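Long-range contacts in putative peptidase (Parabacteroides merdae, PDB 4L8K), which probably hydrolyses peptide bonds as a serine peptidase of family S41, a member of the ClpP/crotonase clan: residues Met110-Leu115 against Phe141-Glu146; Gly149-Val154 against Ala305-Leu310; Lys29-Asp34 against Ala62-Gly67. All coordinates share one frame; numbering follows the deposited sequence.

Contacts 1 and 2 belong to one alpha/beta body, their centres about 12 Å apart, and both reach the same mixed sheet. Helix 134-143 is followed in the chain by strand 149-153, and the two contacts meet where F144 CD2 lies 3.6 Å from L150 CD1, with a second touch of 4.1 Å between L115 CD1 and I307 CD1. Contact 3 lies across the chain's centre in the N-terminal helical part: its centre is about 45 Å from that of contact 1 and 37 Å from that of contact 2, with nearest atoms about 25 and 16 Å away. A methylpentanediol, probably from the crystallisation liquor, is hydrogen-bonded to G67 O in contact 3.

Contact 1. Residues Met110-Leu115 against Phe141-Glu146; sequences MKYKRL and FAHFKE
Strand 110-115 runs past residues 141-146, the backbones being nearest at R114 and F144, whose CA atoms are 7.1 Å apart. R114 joins the two through both the face and the edge of its guanidinium. Its flat group lies on the H143 ring, the planes only 14° apart, while R114 NH1 donates in the plane of the guanidinium to H143 O at 2.9 Å, meeting the carbonyl in its own plane. The bend at chi3 (-52°) turns NE out of the extended line of the chain, and NE forms a salt bridge with D118. Arginine suits this place because its aliphatic part also packs: R114 CG sits 3.6 Å from F144 CD1, at the ring's edge. Water 1 links R114 N to H143 NE2, at 2.8 Å from the latter. Y112 turns an edge toward the face of F144 at 89°, an offset edge-to-face pair with centroids 5.7 Å apart, and H143 CD2 comes to the edge of the Y112 ring, near CE2, the two ring planes being oblique to each other. The three rings form an aromatic cluster on the helix 134-143 side of the beta-alpha-beta crossover from strand 120-125 to strand 149-153, part of an alpha/beta fold consistent with the ClpP/crotonase clan.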
# COMPACT_ATOMS: atom_id res chain seq x y z
N MSE A 110 -7.57 10.34 -11.77
CA MSE A 110 -7.07 11.47 -10.98
C MSE A 110 -8.06 12.63 -10.86
O MSE A 110 -8.73 13.00 -11.84
CB MSE A 110 -5.77 12.07 -11.57
CG MSE A 110 -4.58 11.14 -11.51
SE MSE A 110 -2.99 11.96 -12.36
CE MSE A 110 -3.73 12.45 -14.15
N LYS A 111 -8.08 13.23 -9.66
CA LYS A 111 -8.77 14.47 -9.35
C LYS A 111 -7.65 15.45 -9.11
O LYS A 111 -6.71 15.13 -8.37
CB LYS A 111 -9.69 14.38 -8.12
CG LYS A 111 -10.86 13.44 -8.24
CD LYS A 111 -11.64 13.48 -6.94
CE LYS A 111 -12.88 12.62 -6.95
NZ LYS A 111 -13.51 12.62 -5.59
N TYR A 112 -7.68 16.63 -9.78
CA TYR A 112 -6.56 17.53 -9.58
C TYR A 112 -6.99 18.99 -9.55
O TYR A 112 -7.97 19.38 -10.18
CB TYR A 112 -5.42 17.27 -10.58
CG TYR A 112 -5.72 17.60 -12.03
CD1 TYR A 112 -6.41 16.70 -12.85
CD2 TYR A 112 -5.22 18.77 -12.61
CE1 TYR A 112 -6.65 16.99 -14.20
CE2 TYR A 112 -5.45 19.06 -13.97
CZ TYR A 112 -6.16 18.17 -14.76
OH TYR A 112 -6.37 18.50 -16.09
N LYS A 113 -6.26 19.80 -8.79
CA LYS A 113 -6.55 21.22 -8.61
C LYS A 113 -5.33 21.97 -8.08
O LYS A 113 -4.59 21.45 -7.25
CB LYS A 113 -7.72 21.37 -7.61
CG LYS A 113 -8.34 22.75 -7.56
CD LYS A 113 -9.42 22.83 -6.54
CE LYS A 113 -10.03 24.19 -6.48
NZ LYS A 113 -11.27 24.17 -5.65
N ARG A 114 -5.20 23.24 -8.49
CA ARG A 114 -4.14 24.12 -7.97
C ARG A 114 -4.59 24.72 -6.63
O ARG A 114 -5.73 25.18 -6.50
CB ARG A 114 -3.77 25.23 -8.97
CG ARG A 114 -3.08 24.70 -10.20
CD ARG A 114 -2.51 25.80 -11.08
NE ARG A 114 -3.50 26.82 -11.44
CZ ARG A 114 -3.76 27.21 -12.69
NH1 ARG A 114 -3.14 26.63 -13.71
NH2 ARG A 114 -4.62 28.18 -12.91
N LEU A 115 -3.68 24.71 -5.66
CA LEU A 115 -3.91 25.29 -4.34
C LEU A 115 -2.88 26.42 -4.07
O LEU A 115 -1.92 26.58 -4.82
CB LEU A 115 -3.79 24.19 -3.25
CG LEU A 115 -4.66 22.91 -3.38
CD1 LEU A 115 -4.33 21.94 -2.26
CD2 LEU A 115 -6.16 23.27 -3.38
N PHE A 141 0.18 17.74 -15.61
CA PHE A 141 1.47 18.41 -15.44
C PHE A 141 1.46 19.79 -16.10
O PHE A 141 1.95 20.74 -15.49
CB PHE A 141 2.67 17.55 -15.94
CG PHE A 141 3.02 16.34 -15.08
CD1 PHE A 141 3.10 16.44 -13.69
CD2 PHE A 141 3.31 15.11 -15.67
CE1 PHE A 141 3.43 15.32 -12.90
CE2 PHE A 141 3.64 14.00 -14.88
CZ PHE A 141 3.69 14.11 -13.50
N ALA A 142 0.85 19.92 -17.30
CA ALA A 142 0.79 21.23 -18.00
C ALA A 142 -0.08 22.24 -17.19
O ALA A 142 0.26 23.42 -17.10
CB ALA A 142 0.25 21.08 -19.41
N HIS A 143 -1.16 21.76 -16.53
CA HIS A 143 -1.98 22.61 -15.68
C HIS A 143 -1.17 23.16 -14.49
O HIS A 143 -1.47 24.24 -13.97
CB HIS A 143 -3.21 21.83 -15.20
CG HIS A 143 -4.20 22.65 -14.42
ND1 HIS A 143 -4.85 23.73 -15.00
CD2 HIS A 143 -4.61 22.53 -13.14
CE1 HIS A 143 -5.61 24.24 -14.05
NE2 HIS A 143 -5.50 23.55 -12.91
N PHE A 144 -0.09 22.44 -14.10
CA PHE A 144 0.78 22.75 -12.96
C PHE A 144 2.16 23.30 -13.38
O PHE A 144 3.05 23.40 -12.54
CB PHE A 144 0.95 21.47 -12.11
CG PHE A 144 -0.30 20.89 -11.48
CD1 PHE A 144 -1.40 21.70 -11.20
CD2 PHE A 144 -0.36 19.56 -11.11
CE1 PHE A 144 -2.53 21.17 -10.58
CE2 PHE A 144 -1.48 19.04 -10.47
CZ PHE A 144 -2.55 19.85 -10.20
N LYS A 145 2.30 23.71 -14.66
CA LYS A 145 3.54 24.25 -15.25
C LYS A 145 4.16 25.39 -14.41
O LYS A 145 5.36 25.39 -14.18
CB LYS A 145 3.29 24.70 -16.71
CG LYS A 145 4.46 25.38 -17.43
CD LYS A 145 5.69 24.46 -17.63
CE LYS A 145 6.95 25.19 -18.08
NZ LYS A 145 7.61 25.91 -16.95
N GLU A 146 3.34 26.30 -13.91
CA GLU A 146 3.78 27.47 -13.14
C GLU A 146 3.90 27.21 -11.63
O GLU A 146 4.35 28.10 -10.90
CB GLU A 146 2.81 28.64 -13.36
CG GLU A 146 2.69 29.14 -14.78
CD GLU A 146 4.00 29.40 -15.50
OE1 GLU A 146 4.91 30.04 -14.93
OE2 GLU A 146 4.12 28.89 -16.63
O HOH W 1 -7.08 24.33 -10.68

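Contact 2. Residues Gly149-Val154 against Ala305-Leu310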
# COMPACT_ATOMS: atom_id res chain seq x y z
N GLY A 149 5.61 23.32 -6.61
CA GLY A 149 5.68 21.92 -6.23
C GLY A 149 4.37 21.21 -6.39
O GLY A 149 3.36 21.83 -6.69
N LEU A 150 4.40 19.89 -6.15
CA LEU A 150 3.27 19.00 -6.32
C LEU A 150 2.98 18.19 -5.08
O LEU A 150 3.90 17.69 -4.43
CB LEU A 150 3.56 18.05 -7.50
CG LEU A 150 2.51 16.96 -7.86
CD1 LEU A 150 1.41 17.55 -8.73
CD2 LEU A 150 3.14 15.84 -8.63
N ILE A 151 1.69 18.01 -4.80
CA ILE A 151 1.20 17.11 -3.76
C ILE A 151 0.55 15.95 -4.51
O ILE A 151 -0.38 16.17 -5.32
CB ILE A 151 0.26 17.80 -2.70
CG1 ILE A 151 0.99 18.91 -1.91
CG2 ILE A 151 -0.36 16.75 -1.73
CD1 ILE A 151 0.01 19.87 -1.06
N PHE A 152 1.07 14.71 -4.30
CA PHE A 152 0.51 13.51 -4.91
C PHE A 152 -0.09 12.66 -3.77
O PHE A 152 0.61 11.98 -3.03
CB PHE A 152 1.55 12.73 -5.76
CG PHE A 152 0.88 11.85 -6.79
CD1 PHE A 152 0.41 10.58 -6.44
CD2 PHE A 152 0.68 12.30 -8.10
CE1 PHE A 152 -0.24 9.77 -7.39
CE2 PHE A 152 0.04 11.49 -9.04
CZ PHE A 152 -0.41 10.23 -8.69
N ASP A 153 -1.39 12.78 -3.59
CA ASP A 153 -2.08 12.15 -2.46
C ASP A 153 -2.63 10.77 -2.83
O ASP A 153 -3.55 10.65 -3.65
CB ASP A 153 -3.22 13.10 -2.00
CG ASP A 153 -3.95 12.77 -0.71
OD1 ASP A 153 -3.64 11.72 -0.10
OD2 ASP A 153 -4.81 13.57 -0.30
N VAL A 154 -2.07 9.73 -2.18
CA VAL A 154 -2.50 8.32 -2.38
C VAL A 154 -3.04 7.72 -1.05
O VAL A 154 -3.01 6.51 -0.85
CB VAL A 154 -1.41 7.42 -3.02
CG1 VAL A 154 -1.14 7.82 -4.47
CG2 VAL A 154 -0.12 7.39 -2.18
N ALA A 305 0.50 20.79 6.10
CA ALA A 305 1.93 20.60 6.35
C ALA A 305 2.69 20.49 5.02
O ALA A 305 3.74 21.10 4.86
CB ALA A 305 2.17 19.38 7.22
N ALA A 306 2.10 19.76 4.04
CA ALA A 306 2.67 19.57 2.70
C ALA A 306 2.74 20.93 1.97
O ALA A 306 3.77 21.25 1.38
CB ALA A 306 1.85 18.55 1.92
N ILE A 307 1.65 21.76 2.08
CA ILE A 307 1.59 23.10 1.47
C ILE A 307 2.69 23.96 2.11
O ILE A 307 3.44 24.59 1.37
CB ILE A 307 0.17 23.76 1.58
CG1 ILE A 307 -0.85 23.08 0.64
CG2 ILE A 307 0.23 25.29 1.30
CD1 ILE A 307 -2.37 23.49 0.95
N GLY A 308 2.78 23.94 3.45
CA GLY A 308 3.80 24.69 4.19
C GLY A 308 5.23 24.36 3.77
O GLY A 308 6.04 25.25 3.48
N LEU A 309 5.52 23.07 3.67
CA LEU A 309 6.83 22.58 3.26
C LEU A 309 7.21 23.02 1.83
O LEU A 309 8.31 23.50 1.64
CB LEU A 309 6.90 21.06 3.39
CG LEU A 309 8.27 20.43 3.21
CD1 LEU A 309 9.33 21.07 4.16
CD2 LEU A 309 8.17 18.94 3.46
N LEU A 310 6.29 22.86 0.87
CA LEU A 310 6.52 23.25 -0.53
C LEU A 310 6.66 24.77 -0.72
O LEU A 310 7.34 25.20 -1.65
CB LEU A 310 5.39 22.74 -1.42
CG LEU A 310 5.31 21.23 -1.68
CD1 LEU A 310 4.03 20.88 -2.42
CD2 LEU A 310 6.52 20.72 -2.45
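I151 faces A306, I307 and L310 where helix 301-311 packs on the central sheet of this alpha/beta fold. Helix and strand segments run nearly antiparallel, at 159°, with axes 9.1 Å apart. From CB, the I151 chain divides. I151 CG1 stands anti to the carbonyl carbon (chi1 -62°) and reaches the helix, meeting L310 CD1 at 3.7 Å and A306 CB at 3.9 Å. Beyond it I151 CD1, anti to CA (chi2 167°), meets two consecutive helix residues, at A306 CB and I307 CG1, each 3.7 Å away; the I151 and I307 side chains cross at about a right angle. The small side chain of A306, a single methyl, lets the isoleucine tip come close to the helix. An alanine in place of I151 would remove CG1, CG2 and CD1 and would probably open a gap before A306, I307 and L310. Neighbouring strands complete the apolar layer, with L216 and I120 also touching I151. G149 lies under L310, where a CB would fall 2.6 Å from L310 CD2, a clash that glycine avoids. The other branch of that leucine, L310 CD1, rests 3.8 Å from L150 O.

Contact 3. Residues Lys29-Asp34 against Ala62-Gly67; sequences KDVDWD and AEVKDG
K29, V31 and W33 reach across to E63 and V64 in the N-terminal helical part, where the chain entering helix 33-43, with D32 as its N-cap, meets the loop after helix 50-61. The K29 chain crosses V64 obliquely. Its bend at chi2 (-56°) brings K29 CD to 3.2 Å from V64 O, and K29 NZ hydrogen-bonds to V64 O at 2.8 Å, nearly along the C=O axis (178°). A lysine suits this place, having a long apolar shaft to lie by the valine and a charged end for the carbonyl. D66 OD2 is 5.1 Å from K29 NZ, without contact, and may still favour the charge; D66 itself is bonded to H68, Y23 and T69. V31 and E63 stand at about a right angle: CG1 of V31 touches E63 OE1 at 3.7 Å, while the E63 carboxylate is held by R39 and Y40. W33, stacked on W16, brings CZ3 to 4.1 Å from V64 CG1, so apolar V64 is matched by an aromatic partner, and E63 CB lies by the edge of the indole. V31 CG2 packs 3.4 Å from E63 O, which accepts a hydrogen bond from water 2, and that water donates as well to D30 OD1 at 2.8 Å.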
# COMPACT_ATOMS: atom_id res chain seq x y z
N LYS A 29 7.23 -13.04 12.87
CA LYS A 29 6.08 -13.27 13.76
C LYS A 29 6.50 -13.90 15.09
O LYS A 29 7.37 -14.78 15.12
CB LYS A 29 5.03 -14.17 13.06
CG LYS A 29 4.58 -13.69 11.67
CD LYS A 29 4.05 -12.24 11.68
CE LYS A 29 3.67 -11.73 10.32
NZ LYS A 29 2.76 -10.56 10.42
N ASP A 30 5.87 -13.47 16.20
CA ASP A 30 6.13 -13.95 17.55
C ASP A 30 5.69 -15.40 17.76
O ASP A 30 6.15 -16.01 18.72
CB ASP A 30 5.50 -13.04 18.63
CG ASP A 30 4.11 -12.48 18.38
OD1 ASP A 30 3.16 -13.28 18.19
OD2 ASP A 30 3.95 -11.24 18.49
N VAL A 31 4.79 -15.94 16.92
CA VAL A 31 4.33 -17.32 17.07
C VAL A 31 5.21 -18.28 16.26
O VAL A 31 5.88 -17.88 15.30
CB VAL A 31 2.83 -17.56 16.72
CG1 VAL A 31 1.90 -16.89 17.73
CG2 VAL A 31 2.49 -17.16 15.29
N ASP A 32 5.18 -19.56 16.67
CA ASP A 32 5.79 -20.72 16.03
C ASP A 32 4.63 -21.50 15.41
O ASP A 32 3.69 -21.86 16.12
CB ASP A 32 6.59 -21.55 17.06
CG ASP A 32 7.35 -22.78 16.54
OD1 ASP A 32 7.03 -23.27 15.43
OD2 ASP A 32 8.23 -23.29 17.27
N TRP A 33 4.69 -21.72 14.08
CA TRP A 33 3.63 -22.39 13.32
C TRP A 33 3.44 -23.86 13.73
O TRP A 33 2.33 -24.38 13.57
CB TRP A 33 3.85 -22.24 11.81
CG TRP A 33 2.60 -22.42 11.00
CD1 TRP A 33 2.42 -23.30 9.97
CD2 TRP A 33 1.37 -21.68 11.11
NE1 TRP A 33 1.15 -23.17 9.45
CE2 TRP A 33 0.48 -22.18 10.13
CE3 TRP A 33 0.94 -20.61 11.93
CZ2 TRP A 33 -0.83 -21.70 9.99
CZ3 TRP A 33 -0.33 -20.10 11.76
CH2 TRP A 33 -1.21 -20.64 10.80
N ASP A 34 4.47 -24.51 14.30
CA ASP A 34 4.38 -25.88 14.80
C ASP A 34 3.56 -25.93 16.10
O ASP A 34 2.81 -26.89 16.29
CB ASP A 34 5.78 -26.49 15.03
CG ASP A 34 6.50 -26.96 13.78
OD1 ASP A 34 5.83 -27.26 12.77
OD2 ASP A 34 7.75 -27.07 13.83
N ALA A 62 -5.28 -15.63 12.19
CA ALA A 62 -5.04 -14.39 12.93
C ALA A 62 -3.82 -14.51 13.89
O ALA A 62 -3.33 -13.50 14.38
CB ALA A 62 -6.29 -13.96 13.68
N GLU A 63 -3.31 -15.73 14.10
CA GLU A 63 -2.10 -15.96 14.92
C GLU A 63 -0.87 -15.25 14.33
O GLU A 63 0.01 -14.84 15.09
CB GLU A 63 -1.80 -17.46 15.08
CG GLU A 63 -2.85 -18.22 15.89
CD GLU A 63 -2.75 -18.15 17.40
OE1 GLU A 63 -1.65 -17.86 17.93
OE2 GLU A 63 -3.76 -18.46 18.07
N VAL A 64 -0.82 -15.07 13.00
CA VAL A 64 0.30 -14.38 12.34
C VAL A 64 0.04 -12.86 12.29
O VAL A 64 0.87 -12.15 11.75
CB VAL A 64 0.72 -14.95 10.95
CG1 VAL A 64 1.19 -16.39 11.07
CG2 VAL A 64 -0.38 -14.79 9.90
N LYS A 65 -1.10 -12.35 12.83
CA LYS A 65 -1.42 -10.91 12.92
C LYS A 65 -1.09 -10.17 11.63
O LYS A 65 -0.31 -9.21 11.62
CB LYS A 65 -0.65 -10.28 14.11
CG LYS A 65 -1.04 -10.90 15.45
CD LYS A 65 -0.15 -10.37 16.54
CE LYS A 65 -0.40 -11.01 17.89
NZ LYS A 65 -1.77 -10.76 18.40
N ASP A 66 -1.70 -10.64 10.52
CA ASP A 66 -1.43 -10.13 9.19
C ASP A 66 -2.71 -9.60 8.51
O ASP A 66 -3.64 -10.37 8.22
CB ASP A 66 -0.79 -11.27 8.36
CG ASP A 66 -0.41 -10.90 6.96
OD1 ASP A 66 -0.59 -9.73 6.58
OD2 ASP A 66 0.08 -11.79 6.23
N GLY A 67 -2.70 -8.29 8.20
CA GLY A 67 -3.82 -7.62 7.55
C GLY A 67 -4.01 -8.07 6.12
O GLY A 67 -5.05 -7.81 5.52
O HOH W 2 2.43 -13.35 15.49